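Local coordinates for lamina-associated polypeptide 2 isoforms alpha/zeta (PDB 2V0X), which dimerizes through its carboxy-terminal coiled-coil domain and serves as a nuclear, lamina-associated chromosomal protein that probably binds A-type lamins, at the interface of chains A and B. Coordinates in Å, arbitrary orientation; residue numbers count along the deposited sequence, not the author numbering. Chains: chain A/B, Lamina-associated polypeptide 2 isoforms alpha/zeta.

The interface of chains A and B. Residues chain A 109-110, 113, 183, 187; chain B 110, 113, 117, 187.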
# COMPACT_ATOMS: atom_id res chain seq x y z
N ALA A 109 8.89 9.38 -9.16
CA ALA A 109 7.55 8.83 -8.99
C ALA A 109 7.63 7.37 -8.58
O ALA A 109 6.94 6.93 -7.65
CB ALA A 109 6.74 8.97 -10.28
N LEU A 110 8.43 6.60 -9.31
CA LEU A 110 8.55 5.19 -8.99
C LEU A 110 9.18 4.97 -7.61
O LEU A 110 8.82 4.02 -6.91
CB LEU A 110 9.34 4.45 -10.08
CG LEU A 110 8.61 4.26 -11.42
CD1 LEU A 110 9.58 3.92 -12.52
CD2 LEU A 110 7.51 3.22 -11.30
N SER A 113 6.51 5.68 -5.03
CA SER A 113 5.52 4.60 -5.02
C SER A 113 6.07 3.47 -4.15
O SER A 113 5.35 2.86 -3.35
CB SER A 113 5.28 4.06 -6.44
OG SER A 113 4.85 5.06 -7.34
N ALA A 183 0.82 6.71 -2.48
CA ALA A 183 1.30 5.82 -3.55
C ALA A 183 0.50 6.05 -4.85
O ALA A 183 1.06 6.12 -5.94
CB ALA A 183 1.20 4.39 -3.11
N SER A 187 1.95 7.53 -8.41
CA SER A 187 1.74 6.78 -9.64
C SER A 187 1.18 7.74 -10.68
O SER A 187 1.70 7.85 -11.78
CB SER A 187 0.75 5.63 -9.40
OG SER A 187 0.17 5.19 -10.61
N LEU B 110 3.44 1.82 -13.41
CA LEU B 110 2.77 2.85 -12.61
C LEU B 110 1.29 2.52 -12.38
O LEU B 110 0.73 2.84 -11.33
CB LEU B 110 2.92 4.24 -13.26
CG LEU B 110 4.34 4.83 -13.39
CD1 LEU B 110 4.43 5.85 -14.52
CD2 LEU B 110 4.78 5.45 -12.08
N SER B 113 1.18 -0.14 -9.83
CA SER B 113 1.48 0.46 -8.53
C SER B 113 0.19 1.07 -7.96
O SER B 113 -0.13 0.89 -6.79
CB SER B 113 2.54 1.56 -8.66
OG SER B 113 3.81 1.01 -9.00
N ALA B 117 -1.94 -0.37 -4.62
CA ALA B 117 -2.21 0.58 -3.53
C ALA B 117 -3.70 0.73 -3.24
O ALA B 117 -4.13 0.81 -2.08
CB ALA B 117 -1.62 1.95 -3.89
N SER B 187 7.03 -1.15 -8.90
CA SER B 187 7.86 0.04 -8.91
C SER B 187 9.27 -0.35 -9.41
O SER B 187 9.83 0.31 -10.29
CB SER B 187 7.95 0.61 -7.49
OG SER B 187 9.08 1.48 -7.36
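In A:Ser187 and B:Ser187 the hydroxyl OG stands anti to the backbone N (chi1 160° and 161°), beside its own carbonyl carbon, pointing from helix 152-196 toward helix 100-146 of the partner chain. There it donates a hydrogen bond to a main-chain carbonyl: A:Ser187 OG lies 2.5 Å from B:Leu110 O, and B:Ser187 OG lies 2.6 Å from A:Leu110 O. Each donor sits above the carbonyl plane, not on a lone pair, with a C=O...OG angle of 126° at B:Leu110. The acceptor is backbone, which leaves the leucine side chain to pack; one residue thus illustrates how a helix can serve polar and apolar contacts together. Both leucines set CG anti to the carbonyl carbon, and they meet branch to branch across the two-fold, crossing at about a right angle with A:Leu110 CD2 3.6 Å from B:Leu110 CD2. Each CD2 also packs against the partner's residue 187 backbone, A:Leu110 CD2 lying 4.0 Å from B:Ser187 CA. A:Ser113 turns its OG back to A:Ala109 O, 2.8 Å away, which satisfies the hydroxyl within its own helix. Farther along, A:Ala183 CB touches B:Ala117 CB at 3.8 Å, small side chains that probably allow the helices to run close. Paired serine-to-carbonyl bonds join each 152-196 helix to the oppositely running 100-146 helix of the partner, while the two 100-146 helices meet at the leucines, within the coiled coil that dimerizes LAP2alpha.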